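Local atomic coordinates of antibiotic biosynthesis monooxygenase (Shewanella loihica, PDB entry 2RIL), a protein that is a dimeric, putative monooxygenase of the antibiotic biosynthesis monooxygenase family, with an alpha-plus-beta fold of the dimeric barrel type, its substrate not established. Residues 20-25 against 54-59; 67-72 against 91-96. One frame throughout, in Å; residues are numbered along the deposited sequence. Where two conformers were deposited one is given.

Contact 1. Residues 20-25 against 54-59; sequences EAAIEY and YQLINV
The helix-on-sheet layer of a dimeric alpha-beta barrel fold is where Ala22 and Ile23 meet Leu56: helix 19-33 lies over the antiparallel sheet, and segment 54-59 lies on strand 56-62. Of the CA atoms, those of Ile23 and Leu56 come nearest, 8.2 Å apart, a gap bridged from the strand side by Leu56. Leu56 CG stands anti to its own carbonyl carbon (chi1 -64°), and with chi2 at 168° the two methyls at the end of the branch reach the helix. Leu56 CD1 touches the methyl of Ala22, with Ala22 CB at 3.8 Å. The same Leu56 CD1 lies 4.1 Å from the backbone Ile23 N, so it rests against the helix backbone between the two residues as well as on their side chains. Ile23 comes in across it: its CG1 branch is 4.2 Å from Leu56 CD1 and also 4.2 Å from Leu56 CD2, and the two side chains cross at about a right angle. The small Ala22 lets the leucine tip come close to the helix, while Ile23 supplies the second wall. Around them, Leu56 also packs on Leu19 of the same helix and on Phe12 and Leu44 of the neighbouring strands, and Ala22 reaches Leu87. Ile97 of the second subunit packs on both Ile23 and Leu56, which brings the dimer partner up to this part of the core. All three touching residues are buried; the segments bury 104 Å² between them, and the side-chain contacts are all carbon to carbon. With no polar pair between the touching side chains, close apolar contact and burial are left to hold the helix on the strand.

Contact 2. Residues 67-72 against 91-96; sequences DFYQAA and PALYRV
Phe68 and Leu93 face each other where helical residues 67-72 pass over the strand that begins at Ala92, with Phe68 CA and Leu93 CA 8.9 Å apart, the shortest such separation between the two segments. The helical spacing is confirmed within 67-72 by the bond from Ala72 N to Phe68 O, 2.8 Å long. From the strand, Leu93 directs its CB at the helix and presents both methyls to aromatic rings. Leu93 CD2 sits over one face of Phe68, 3.9 Å from the ring centroid and 15° off the ring normal, which meets the definition of a CH-pi contact. It is displaced somewhat to the rim, and its nearest ring atom is Phe68 CD2 at 3.8 Å. Phe68 CG is anti to the backbone N (chi1 174°), the torsion that carries the ring down from the helix toward the sheet. In the dimeric alpha-beta barrel fold, helix 65-79 is the second helix of the one layer that covers this face of the sheet; it lies over the edge strand of this chain, 92-98, beyond which the sheet runs on into the second subunit through antiparallel pairing of Tyr94, Arg95 and Val96. The other methyl, Leu93 CD1, lies between the two rings: it touches Phe68 CD2 as well as Tyr69, which it meets at an oblique angle, 3.8 Å from Tyr69 CE1 and likewise 3.8 Å from Tyr69 OH. Although the CB of Tyr69 does not point at the strand, chi1 of -61° swings the ring round until its phenol end reaches the leucine. That hydroxyl is hydrogen-bonded to Glu65, one helical turn earlier, which ties the position of the ring to the helix. Phe68 also meets Trp62 edge-to-face and touches Met33, and Leu93 packs on Ile48 of the second subunit.

How the contacts relate
Contact 1 closes before contact 2 opens along the chain, and strand 56-62 of the first is followed directly by helix 65-79 of the second. Their centres lie about 18 Å apart on opposite sides of the centre of the chain, and their nearest atoms stay about 7 Å apart without touching. What they share is the antiparallel sheet, ordered 39-47, 56-62, 6-12, 92-98: contact 1 joins helix 19-33 to an inner strand, contact 2 joins helix 65-79 to an outer one. Both also touch the second subunit, so both helix-strand contacts lie beside the dimer interface, consistent with a dimeric alpha-beta barrel.

Contact 1. Residues 20-25 against 54-59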
ATOM      1  N   GLU A  20     -10.580 -15.231  -5.275  1.00 11.82           N
ATOM      2  CA  GLU A  20      -9.787 -15.894  -6.307  1.00 11.57           C
ATOM      3  C   GLU A  20     -10.043 -15.290  -7.677  1.00 11.31           C
ATOM      4  O   GLU A  20      -9.121 -15.133  -8.478  1.00 11.17           O
ATOM      5  CB  GLU A  20     -10.013 -17.419  -6.321  1.00 11.90           C
ATOM      6  CG  GLU A  20      -9.123 -18.156  -7.314  1.00 12.42           C
ATOM      7  CD  GLU A  20      -7.636 -18.133  -6.997  1.00 14.05           C
ATOM      8  OE1 GLU A  20      -7.279 -17.957  -5.836  1.00 12.93           O
ATOM      9  OE2 GLU A  20      -6.773 -18.296  -7.915  1.00 14.49           O
ATOM     10  N   ALA A  21     -11.302 -14.982  -7.983  1.00 12.05           N
ATOM     11  CA  ALA A  21     -11.619 -14.346  -9.228  1.00 11.61           C
ATOM     12  C   ALA A  21     -10.897 -13.003  -9.350  1.00 11.94           C
ATOM     13  O   ALA A  21     -10.416 -12.639 -10.417  1.00 13.00           O
ATOM     14  CB  ALA A  21     -13.147 -14.144  -9.378  1.00 13.47           C
ATOM     15  N   ALA A  22     -10.845 -12.258  -8.255  1.00 11.77           N
ATOM     16  CA  ALA A  22     -10.152 -10.950  -8.257  1.00 11.86           C
ATOM     17  C   ALA A  22      -8.663 -11.129  -8.506  1.00 11.01           C
ATOM     18  O   ALA A  22      -8.074 -10.366  -9.283  1.00 11.42           O
ATOM     19  CB  ALA A  22     -10.381 -10.236  -6.928  1.00 12.75           C
ATOM     20  N   ILE A  23      -8.041 -12.113  -7.841  1.00 10.04           N
ATOM     21  CA  ILE A  23      -6.617 -12.434  -8.109  1.00  8.80           C
ATOM     22  C   ILE A  23      -6.369 -12.725  -9.568  1.00  8.93           C
ATOM     23  O   ILE A  23      -5.448 -12.191 -10.165  1.00  9.16           O
ATOM     24  CB  ILE A  23      -6.077 -13.584  -7.206  1.00  8.45           C
ATOM     25  CG1 ILE A  23      -6.108 -13.177  -5.720  1.00  9.61           C
ATOM     26  CG2 ILE A  23      -4.658 -14.005  -7.619  1.00 10.09           C
ATOM     27  CD1 ILE A  23      -5.933 -14.394  -4.762  1.00  9.67           C
ATOM     28  N   GLU A  24      -7.225 -13.547 -10.159  1.00 10.39           N
ATOM     29  CA  GLU A  24      -6.993 -13.986 -11.527  1.00 12.11           C
ATOM     30  C   GLU A  24      -7.189 -12.822 -12.523  1.00 12.75           C
ATOM     31  O   GLU A  24      -6.453 -12.707 -13.496  1.00 13.60           O
ATOM     32  CB  GLU A  24      -7.867 -15.235 -11.812  1.00 12.91           C
ATOM     33  CG  GLU A  24      -7.341 -16.423 -11.009  1.00 13.87           C
ATOM     34  CD  GLU A  24      -8.156 -17.707 -11.066  1.00 15.73           C
ATOM     35  OE1 GLU A  24      -8.997 -17.853 -11.959  1.00 18.34           O
ATOM     36  OE2 GLU A  24      -7.905 -18.598 -10.201  1.00 17.17           O
ATOM     37  N   TYR A  25      -8.144 -11.937 -12.236  1.00 14.71           N
ATOM     38  CA  TYR A  25      -8.318 -10.685 -12.996  1.00 14.73           C
ATOM     39  C   TYR A  25      -7.050  -9.844 -12.896  1.00 13.62           C
ATOM     40  O   TYR A  25      -6.507  -9.376 -13.899  1.00 13.45           O
ATOM     41  CB  TYR A  25      -9.541  -9.916 -12.432  1.00 17.96           C
ATOM     42  CG  TYR A  25      -9.765  -8.527 -12.973  1.00 20.70           C
ATOM     43  CD1 TYR A  25      -9.210  -7.401 -12.350  1.00 23.34           C
ATOM     44  CD2 TYR A  25     -10.602  -8.340 -14.045  1.00 25.30           C
ATOM     45  CE1 TYR A  25      -9.447  -6.116 -12.869  1.00 25.27           C
ATOM     46  CE2 TYR A  25     -10.851  -7.081 -14.552  1.00 26.56           C
ATOM     47  CZ  TYR A  25     -10.289  -5.979 -13.956  1.00 25.00           C
ATOM     48  OH  TYR A  25     -10.572  -4.732 -14.501  1.00 26.82           O
ATOM     49  N   TYR A  54      -9.717  -3.493   2.218  1.00  9.49           N
ATOM     50  CA  TYR A  54      -9.035  -3.821   0.980  1.00  7.92           C
ATOM     51  C   TYR A  54      -8.413  -5.214   1.128  1.00  8.01           C
ATOM     52  O   TYR A  54      -7.327  -5.352   1.708  1.00  8.67           O
ATOM     53  CB  TYR A  54      -7.966  -2.749   0.714  1.00  9.16           C
ATOM     54  CG  TYR A  54      -8.549  -1.379   0.537  1.00  9.05           C
ATOM     55  CD1 TYR A  54      -9.409  -1.108  -0.502  1.00  8.67           C
ATOM     56  CD2 TYR A  54      -8.222  -0.333   1.414  1.00  9.28           C
ATOM     57  CE1 TYR A  54      -9.936   0.170  -0.693  1.00  8.39           C
ATOM     58  CE2 TYR A  54      -8.722   0.929   1.216  1.00  9.02           C
ATOM     59  CZ  TYR A  54      -9.605   1.173   0.188  1.00  8.69           C
ATOM     60  OH  TYR A  54     -10.122   2.447   0.020  1.00 10.68           O
ATOM     61  N   GLN A  55      -9.085  -6.256   0.632  0.50  8.08           N
ATOM     62  CA  GLN A  55      -8.541  -7.601   0.774  0.50  8.64           C
ATOM     63  C   GLN A  55      -7.325  -7.817  -0.141  0.50  8.05           C
ATOM     64  O   GLN A  55      -6.549  -8.729   0.110  0.50  8.34           O
ATOM     65  CB  GLN A  55      -9.577  -8.691   0.498  0.50  9.23           C
ATOM     66  CG  GLN A  55     -10.608  -8.940   1.582  0.50  9.64           C
ATOM     67  CD  GLN A  55     -11.383 -10.201   1.288  0.50 10.38           C
ATOM     68  OE1 GLN A  55     -10.850 -11.300   1.398  0.50 12.96           O
ATOM     69  NE2 GLN A  55     -12.649 -10.044   0.919  0.50 13.43           N
ATOM     70  N   LEU A  56      -7.183  -6.988  -1.184  1.00  7.76           N
ATOM     71  CA  LEU A  56      -6.003  -6.962  -2.052  1.00  7.52           C
ATOM     72  C   LEU A  56      -5.494  -5.554  -2.175  1.00  7.68           C
ATOM     73  O   LEU A  56      -6.274  -4.636  -2.344  1.00  7.43           O
ATOM     74  CB  LEU A  56      -6.279  -7.474  -3.463  1.00  8.66           C
ATOM     75  CG  LEU A  56      -6.693  -8.940  -3.562  1.00  8.10           C
ATOM     76  CD1 LEU A  56      -7.230  -9.222  -4.997  1.00  9.81           C
ATOM     77  CD2 LEU A  56      -5.552  -9.884  -3.184  1.00  8.19           C
ATOM     78  N   ILE A  57      -4.171  -5.388  -2.075  1.00  6.58           N
ATOM     79  CA  ILE A  57      -3.512  -4.126  -2.392  1.00  6.26           C
ATOM     80  C   ILE A  57      -2.273  -4.420  -3.184  1.00  6.62           C
ATOM     81  O   ILE A  57      -1.400  -5.162  -2.709  1.00  7.24           O
ATOM     82  CB  ILE A  57      -3.090  -3.286  -1.142  1.00  6.40           C
ATOM     83  CG1 ILE A  57      -4.299  -2.994  -0.241  1.00  5.69           C
ATOM     84  CG2 ILE A  57      -2.396  -2.005  -1.589  1.00  6.50           C
ATOM     85  CD1 ILE A  57      -4.015  -2.092   0.957  1.00  7.66           C
ATOM     86  N   ASN A  58      -2.208  -3.933  -4.423  1.00  5.98           N
ATOM     87  CA  ASN A  58      -1.000  -4.114  -5.216  1.00  5.47           C
ATOM     88  C   ASN A  58      -0.050  -2.955  -5.004  1.00  5.55           C
ATOM     89  O   ASN A  58      -0.461  -1.785  -4.924  1.00  6.88           O
ATOM     90  CB  ASN A  58      -1.310  -4.244  -6.699  1.00  6.09           C
ATOM     91  CG  ASN A  58      -0.090  -4.656  -7.495  1.00  6.32           C
ATOM     92  OD1 ASN A  58       0.685  -5.518  -7.029  1.00  7.89           O
ATOM     93  ND2 ASN A  58       0.098  -4.074  -8.680  1.00  8.32           N
ATOM     94  N   VAL A  59       1.251  -3.265  -4.943  1.00  5.85           N
ATOM     95  CA  VAL A  59       2.309  -2.279  -4.828  1.00  6.49           C
ATOM     96  C   VAL A  59       3.331  -2.593  -5.913  1.00  6.87           C
ATOM     97  O   VAL A  59       4.011  -3.596  -5.819  1.00  8.10           O
ATOM     98  CB  VAL A  59       2.952  -2.287  -3.445  1.00  6.72           C
ATOM     99  CG1 VAL A  59       3.990  -1.109  -3.347  1.00  7.83           C
ATOM    100  CG2 VAL A  59       1.933  -2.125  -2.293  1.00  8.39           C
TER

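Contact 2. Residues 67-72 against 91-96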
ATOM      1  N   ASP A  67       6.586   6.256 -17.914  1.00  9.17           N
ATOM      2  CA  ASP A  67       6.405   4.853 -18.279  1.00  8.75           C
ATOM      3  C   ASP A  67       5.111   4.272 -17.774  1.00  8.79           C
ATOM      4  O   ASP A  67       4.367   3.563 -18.504  1.00 10.11           O
ATOM      5  CB  ASP A  67       7.584   4.004 -17.866  1.00  9.55           C
ATOM      6  CG  ASP A  67       8.830   4.281 -18.654  1.00 12.18           C
ATOM      7  OD1 ASP A  67       8.720   4.820 -19.742  1.00 14.75           O
ATOM      8  OD2 ASP A  67       9.959   3.895 -18.233  1.00 16.52           O
ATOM      9  N   PHE A  68       4.805   4.545 -16.518  1.00  9.01           N
ATOM     10  CA  PHE A  68       3.530   4.073 -16.019  1.00  8.73           C
ATOM     11  C   PHE A  68       2.313   4.619 -16.779  1.00  9.67           C
ATOM     12  O   PHE A  68       1.408   3.850 -17.148  1.00  9.93           O
ATOM     13  CB  PHE A  68       3.377   4.420 -14.520  1.00  8.79           C
ATOM     14  CG  PHE A  68       2.022   4.076 -14.008  1.00  9.50           C
ATOM     15  CD1 PHE A  68       1.723   2.778 -13.670  1.00 10.95           C
ATOM     16  CD2 PHE A  68       1.032   5.030 -13.981  1.00 10.53           C
ATOM     17  CE1 PHE A  68       0.429   2.430 -13.300  1.00 11.84           C
ATOM     18  CE2 PHE A  68      -0.269   4.685 -13.593  1.00 11.50           C
ATOM     19  CZ  PHE A  68      -0.552   3.384 -13.263  1.00 12.73           C
ATOM     20  N   TYR A  69       2.290   5.937 -17.009  1.00 10.06           N
ATOM     21  CA  TYR A  69       1.141   6.561 -17.673  1.00 11.57           C
ATOM     22  C   TYR A  69       0.968   6.044 -19.092  1.00 11.95           C
ATOM     23  O   TYR A  69      -0.152   5.827 -19.533  1.00 12.65           O
ATOM     24  CB  TYR A  69       1.235   8.078 -17.688  1.00 13.33           C
ATOM     25  CG  TYR A  69       1.270   8.763 -16.373  1.00 16.48           C
ATOM     26  CD1 TYR A  69       0.369   8.476 -15.396  1.00 15.77           C
ATOM     27  CD2 TYR A  69       2.166   9.812 -16.171  1.00 17.01           C
ATOM     28  CE1 TYR A  69       0.437   9.155 -14.134  1.00 16.52           C
ATOM     29  CE2 TYR A  69       2.202  10.488 -14.990  1.00 20.00           C
ATOM     30  CZ  TYR A  69       1.329  10.159 -13.985  1.00 16.06           C
ATOM     31  OH  TYR A  69       1.437  10.902 -12.823  1.00 20.15           O
ATOM     32  N   GLN A  70       2.091   5.864 -19.770  0.50 12.46           N
ATOM     33  CA  GLN A  70       2.113   5.315 -21.131  0.50 13.32           C
ATOM     34  C   GLN A  70       1.487   3.872 -21.145  0.50 12.51           C
ATOM     35  O   GLN A  70       0.650   3.547 -21.991  0.50 13.83           O
ATOM     36  CB  GLN A  70       3.575   5.452 -21.702  0.50 13.70           C
ATOM     37  CG  GLN A  70       3.988   6.979 -22.012  0.50 16.73           C
ATOM     38  CD  GLN A  70       5.531   7.309 -22.246  0.50 15.71           C
ATOM     39  OE1 GLN A  70       6.361   6.420 -22.457  0.50 19.34           O
ATOM     40  NE2 GLN A  70       5.889   8.613 -22.182  0.50 12.63           N
ATOM     41  N   ALA A  71       1.844   3.047 -20.145  1.00 12.22           N
ATOM     42  CA  ALA A  71       1.409   1.665 -20.005  1.00 11.67           C
ATOM     43  C   ALA A  71      -0.082   1.637 -19.640  1.00 11.38           C
ATOM     44  O   ALA A  71      -0.858   0.838 -20.169  1.00 12.04           O
ATOM     45  CB  ALA A  71       2.207   0.993 -18.911  1.00 12.64           C
ATOM     46  N   ALA A  72      -0.496   2.537 -18.743  1.00 11.26           N
ATOM     47  CA  ALA A  72      -1.929   2.616 -18.350  1.00 12.16           C
ATOM     48  C   ALA A  72      -2.855   2.981 -19.533  1.00 13.20           C
ATOM     49  O   ALA A  72      -3.963   2.413 -19.685  1.00 13.84           O
ATOM     50  CB  ALA A  72      -2.122   3.609 -17.180  1.00 13.57           C
ATOM     51  N   PRO A  91      -6.174   3.297  -8.090  1.00  9.52           N
ATOM     52  CA  PRO A  91      -4.739   3.400  -8.282  1.00  9.94           C
ATOM     53  C   PRO A  91      -4.255   4.837  -8.146  1.00  8.76           C
ATOM     54  O   PRO A  91      -4.913   5.787  -8.607  1.00 11.01           O
ATOM     55  CB  PRO A  91      -4.539   2.923  -9.723  1.00 10.52           C
ATOM     56  CG  PRO A  91      -5.881   3.159 -10.396  1.00 10.96           C
ATOM     57  CD  PRO A  91      -6.882   2.881  -9.323  1.00 10.49           C
ATOM     58  N   ALA A  92      -3.086   4.986  -7.539  1.00  8.23           N
ATOM     59  CA  ALA A  92      -2.371   6.251  -7.530  1.00  8.04           C
ATOM     60  C   ALA A  92      -0.877   5.991  -7.461  1.00  7.78           C
ATOM     61  O   ALA A  92      -0.449   4.941  -6.971  1.00  7.19           O
ATOM     62  CB  ALA A  92      -2.850   7.138  -6.338  1.00  8.93           C
ATOM     63  N   LEU A  93      -0.100   6.978  -7.902  1.00  7.68           N
ATOM     64  CA  LEU A  93       1.369   6.905  -7.855  1.00  7.61           C
ATOM     65  C   LEU A  93       1.890   7.639  -6.639  1.00  7.39           C
ATOM     66  O   LEU A  93       1.348   8.664  -6.228  1.00  7.80           O
ATOM     67  CB  LEU A  93       2.012   7.527  -9.097  1.00  7.70           C
ATOM     68  CG  LEU A  93       1.780   6.809 -10.412  1.00  8.82           C
ATOM     69  CD1 LEU A  93       2.619   7.514 -11.527  1.00 10.60           C
ATOM     70  CD2 LEU A  93       2.056   5.307 -10.326  1.00 10.64           C
ATOM     71  N   TYR A  94       3.009   7.129  -6.117  1.00  6.60           N
ATOM     72  CA  TYR A  94       3.638   7.560  -4.865  1.00  6.46           C
ATOM     73  C   TYR A  94       5.137   7.567  -4.981  1.00  7.31           C
ATOM     74  O   TYR A  94       5.708   6.864  -5.833  1.00  7.08           O
ATOM     75  CB  TYR A  94       3.282   6.544  -3.722  1.00  7.14           C
ATOM     76  CG  TYR A  94       1.822   6.553  -3.386  1.00  6.90           C
ATOM     77  CD1 TYR A  94       0.896   5.825  -4.119  1.00  6.97           C
ATOM     78  CD2 TYR A  94       1.348   7.281  -2.299  1.00  5.97           C
ATOM     79  CE1 TYR A  94      -0.446   5.891  -3.840  1.00  6.34           C
ATOM     80  CE2 TYR A  94      -0.003   7.321  -1.993  1.00  7.06           C
ATOM     81  CZ  TYR A  94      -0.907   6.633  -2.767  1.00  7.05           C
ATOM     82  OH  TYR A  94      -2.283   6.719  -2.565  1.00  8.85           O
ATOM     83  N   ARG A  95       5.761   8.310  -4.074  1.00  7.33           N
ATOM     84  CA  ARG A  95       7.193   8.121  -3.820  1.00  8.73           C
ATOM     85  C   ARG A  95       7.392   7.954  -2.331  1.00  7.00           C
ATOM     86  O   ARG A  95       6.591   8.441  -1.530  1.00  8.18           O
ATOM     87  CB  ARG A  95       8.031   9.261  -4.380  1.00 12.21           C
ATOM     88  CG  ARG A  95       8.124   9.093  -5.906  1.00 16.06           C
ATOM     89  CD  ARG A  95       9.370   9.672  -6.527  1.00 17.91           C
ATOM     90  NE  ARG A  95       9.318   9.644  -7.994  1.00 18.72           N
ATOM     91  CZ  ARG A  95       8.689  10.527  -8.757  1.00 20.95           C
ATOM     92  NH1 ARG A  95       8.039  11.567  -8.218  1.00 24.45           N
ATOM     93  NH2 ARG A  95       8.705  10.363 -10.077  1.00 19.66           N
ATOM     94  N   VAL A  96       8.449   7.281  -1.936  1.00  8.19           N
ATOM     95  CA  VAL A  96       8.737   7.064  -0.523  1.00  6.72           C
ATOM     96  C   VAL A  96       9.373   8.332   0.038  1.00  7.92           C
ATOM     97  O   VAL A  96      10.344   8.837  -0.513  1.00  8.56           O
ATOM     98  CB  VAL A  96       9.658   5.844  -0.309  1.00  6.93           C
ATOM     99  CG1 VAL A  96      10.036   5.700   1.185  1.00  8.53           C
ATOM    100  CG2 VAL A  96       8.970   4.542  -0.800  1.00  9.88           C
TER